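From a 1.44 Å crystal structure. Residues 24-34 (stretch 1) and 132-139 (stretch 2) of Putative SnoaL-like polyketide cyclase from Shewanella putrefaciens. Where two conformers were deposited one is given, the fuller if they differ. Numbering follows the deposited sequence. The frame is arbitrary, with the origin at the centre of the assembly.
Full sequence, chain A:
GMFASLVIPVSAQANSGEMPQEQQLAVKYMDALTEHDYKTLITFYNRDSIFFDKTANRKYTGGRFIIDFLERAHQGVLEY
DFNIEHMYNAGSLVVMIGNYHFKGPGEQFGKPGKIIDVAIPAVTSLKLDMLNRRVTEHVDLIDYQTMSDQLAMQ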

# COMPACT_ATOMS: atom_id res chain seq x y z
N GLN A 24 -12.42 5.12 10.45
CA GLN A 24 -13.86 4.96 10.43
C GLN A 24 -14.42 5.63 9.19
O GLN A 24 -15.33 5.10 8.56
CB GLN A 24 -14.49 5.55 11.70
CG GLN A 24 -14.19 4.80 12.98
CD GLN A 24 -15.01 5.27 14.14
OE1 GLN A 24 -16.25 5.45 14.01
NE2 GLN A 24 -14.35 5.45 15.29
N LEU A 25 -13.87 6.77 8.84
CA LEU A 25 -14.35 7.45 7.64
C LEU A 25 -13.98 6.69 6.36
O LEU A 25 -14.77 6.60 5.44
CB LEU A 25 -13.85 8.90 7.59
CG LEU A 25 -14.47 9.79 6.50
CD1 LEU A 25 -16.01 9.94 6.69
CD2 LEU A 25 -13.79 11.17 6.46
N ALA A 26 -12.77 6.11 6.33
CA ALA A 26 -12.36 5.30 5.23
C ALA A 26 -13.32 4.14 5.03
O ALA A 26 -13.62 3.81 3.88
CB ALA A 26 -10.94 4.75 5.47
N VAL A 27 -13.79 3.51 6.11
CA VAL A 27 -14.74 2.42 5.98
C VAL A 27 -16.02 2.88 5.25
O VAL A 27 -16.55 2.19 4.35
CB VAL A 27 -15.06 1.79 7.33
CG1 VAL A 27 -16.19 0.75 7.23
CG2 VAL A 27 -13.78 1.16 7.97
N LYS A 28 -16.56 4.03 5.63
CA LYS A 28 -17.77 4.58 4.98
C LYS A 28 -17.55 4.77 3.48
O LYS A 28 -18.41 4.41 2.66
CB LYS A 28 -18.15 5.92 5.62
CG LYS A 28 -18.49 5.80 7.11
CD LYS A 28 -19.23 6.99 7.58
CE LYS A 28 -19.90 6.76 8.92
NZ LYS A 28 -20.84 7.88 9.16
N TYR A 29 -16.42 5.36 3.15
CA TYR A 29 -16.07 5.55 1.72
C TYR A 29 -15.97 4.25 0.94
O TYR A 29 -16.56 4.12 -0.13
CB TYR A 29 -14.82 6.36 1.61
CG TYR A 29 -14.24 6.52 0.22
CD1 TYR A 29 -14.65 7.52 -0.61
CD2 TYR A 29 -13.28 5.66 -0.26
CE1 TYR A 29 -14.05 7.70 -1.85
CE2 TYR A 29 -12.69 5.80 -1.49
CZ TYR A 29 -13.10 6.81 -2.30
OH TYR A 29 -12.51 7.04 -3.54
N MSE A 30 -15.24 3.27 1.51
CA MSE A 30 -15.05 2.01 0.81
C MSE A 30 -16.37 1.23 0.71
O MSE A 30 -16.56 0.50 -0.27
CB MSE A 30 -13.98 1.18 1.49
CG MSE A 30 -12.62 1.81 1.44
SE MSE A 30 -11.90 2.15 -0.32
CE MSE A 30 -11.96 0.36 -1.05
N ASP A 31 -17.21 1.27 1.72
CA ASP A 31 -18.52 0.60 1.62
C ASP A 31 -19.32 1.25 0.47
O ASP A 31 -19.90 0.52 -0.36
CB ASP A 31 -19.29 0.64 2.95
CG ASP A 31 -18.87 -0.49 3.89
OD1 ASP A 31 -18.32 -1.48 3.37
OD2 ASP A 31 -19.08 -0.42 5.12
N ALA A 32 -19.33 2.57 0.38
CA ALA A 32 -20.02 3.24 -0.75
C ALA A 32 -19.45 2.84 -2.10
O ALA A 32 -20.18 2.51 -3.04
CB ALA A 32 -19.99 4.79 -0.59
N LEU A 33 -18.13 2.83 -2.20
CA LEU A 33 -17.48 2.49 -3.47
C LEU A 33 -17.83 1.07 -3.92
O LEU A 33 -18.23 0.86 -5.07
CB LEU A 33 -15.95 2.62 -3.29
CG LEU A 33 -15.08 2.27 -4.49
CD1 LEU A 33 -15.23 3.34 -5.61
CD2 LEU A 33 -13.62 2.14 -4.06
N THR A 34 -17.67 0.11 -3.00
CA THR A 34 -17.83 -1.28 -3.37
C THR A 34 -19.28 -1.69 -3.58
O THR A 34 -19.52 -2.70 -4.22
CB THR A 34 -17.11 -2.22 -2.38
OG1 THR A 34 -17.76 -2.12 -1.10
CG2 THR A 34 -15.57 -1.94 -2.27
N ASN A 132 -13.78 18.45 6.03
CA ASN A 132 -14.79 18.47 4.99
C ASN A 132 -15.33 17.09 4.63
O ASN A 132 -16.12 16.97 3.71
CB ASN A 132 -14.21 19.17 3.76
CG ASN A 132 -13.92 20.61 4.02
OD1 ASN A 132 -14.85 21.37 4.30
ND2 ASN A 132 -12.65 21.02 3.96
N ARG A 133 -14.87 16.04 5.33
CA ARG A 133 -15.35 14.69 5.10
C ARG A 133 -15.12 14.27 3.61
O ARG A 133 -16.03 13.76 2.95
CB ARG A 133 -16.83 14.57 5.49
CG ARG A 133 -17.23 13.25 6.03
CD ARG A 133 -18.66 13.30 6.59
NE ARG A 133 -19.07 11.99 7.08
CZ ARG A 133 -19.53 11.00 6.32
NH1 ARG A 133 -19.66 11.10 4.99
NH2 ARG A 133 -19.84 9.86 6.90
N ARG A 134 -13.91 14.51 3.13
CA ARG A 134 -13.51 14.42 1.71
C ARG A 134 -12.34 13.44 1.56
O ARG A 134 -11.46 13.41 2.44
CB ARG A 134 -13.08 15.83 1.26
CG ARG A 134 -12.72 16.01 -0.20
CD ARG A 134 -12.57 17.52 -0.55
NE ARG A 134 -13.79 18.29 -0.27
CZ ARG A 134 -13.84 19.56 0.11
NH1 ARG A 134 -12.73 20.26 0.26
NH2 ARG A 134 -15.01 20.13 0.34
N VAL A 135 -12.29 12.75 0.43
CA VAL A 135 -11.08 12.04 -0.03
C VAL A 135 -10.39 12.98 -0.97
O VAL A 135 -10.93 13.34 -2.06
CB VAL A 135 -11.45 10.69 -0.71
CG1 VAL A 135 -10.26 10.05 -1.43
CG2 VAL A 135 -12.02 9.73 0.35
N THR A 136 -9.18 13.39 -0.58
CA THR A 136 -8.40 14.24 -1.45
C THR A 136 -7.60 13.40 -2.47
O THR A 136 -7.34 13.84 -3.60
CB THR A 136 -7.52 15.20 -0.68
OG1 THR A 136 -6.51 14.52 0.01
CG2 THR A 136 -8.33 15.96 0.38
N GLU A 137 -7.15 12.20 -2.06
CA GLU A 137 -6.43 11.31 -2.98
C GLU A 137 -6.68 9.88 -2.62
O GLU A 137 -6.46 9.45 -1.49
CB GLU A 137 -4.92 11.57 -2.97
CG GLU A 137 -4.17 10.86 -4.10
CD GLU A 137 -2.67 11.19 -4.22
OE1 GLU A 137 -2.02 11.70 -3.25
OE2 GLU A 137 -2.12 10.90 -5.32
N HIS A 138 -7.14 9.12 -3.62
CA HIS A 138 -7.32 7.67 -3.56
C HIS A 138 -6.28 7.07 -4.47
O HIS A 138 -6.25 7.38 -5.67
CB HIS A 138 -8.74 7.36 -4.01
CG HIS A 138 -9.08 5.90 -4.09
ND1 HIS A 138 -10.37 5.45 -3.96
CD2 HIS A 138 -8.31 4.79 -4.29
CE1 HIS A 138 -10.39 4.13 -4.10
NE2 HIS A 138 -9.15 3.69 -4.29
N VAL A 139 -5.35 6.28 -3.90
CA VAL A 139 -4.32 5.59 -4.70
C VAL A 139 -4.54 4.09 -4.65
O VAL A 139 -4.60 3.54 -3.51
CB VAL A 139 -2.91 5.89 -4.23
CG1 VAL A 139 -1.89 5.15 -5.11
CG2 VAL A 139 -2.63 7.41 -4.26

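Stretch 1 is one continuous helix, held by i to i+4 backbone hydrogen bonds such as Tyr-29 N to Leu-25 O at 3.1 Å. It lays one stripe of side chains, Leu-25, Lys-28, Tyr-29 and Leu-33, against stretch 2, where Val-135 and His-138 point toward the helix. The backbones stay well apart, with Leu-25 CA 7.7 Å from Arg-133 CA and Tyr-29 CA 8.4 Å from Val-135 CA, so side chains fill the gap.

Leu-25 opens the contact. Its CD1 sits 3.6 Å from Arg-133 CG and also lies over one face of the guanidinium, so a buried leucine packs along a long, exposed arginine. The CA-to-CB bond of Arg-133 points sideways, but the side chain extends far enough to bring its end to the helix. One turn on, Lys-28 meets that end: Lys-28 CD is 3.0 Å from Arg-133 NH2, and Lys-28 NZ is 3.2 Å from the same NH2. These are two donors of like charge, so no hydrogen bond joins them; both residues are exposed and were deposited in two conformers.

Tyr-29 is the hub. Val-135 CG2 covers one face of the Tyr-29 ring, 3.8 Å from the Tyr-29 ring centroid and 20° off the normal, a CH-pi contact. At the ring's edge, Tyr-29 OH hydrogen-bonds His-138 ND1 at 2.7 Å, giving two buried polar atoms a partner. The two rings meet rim to rim, their planes at 65°, an arrangement that suits an in-plane bond rather than a stack.

Met-30, a selenomethionine, starts sideways, yet its SE comes within 5.2 Å of the His-138 ring centroid, obliquely. Leu-33 closes the row, with CD2 3.8 Å from His-138 CE1 at the imidazole edge. The rule that can be read here is a single hydrogen bond between buried side chains, with apolar contacts from Val-135 and Leu-33 beside it and a long, exposed arginine packed on Leu-25 at the other end.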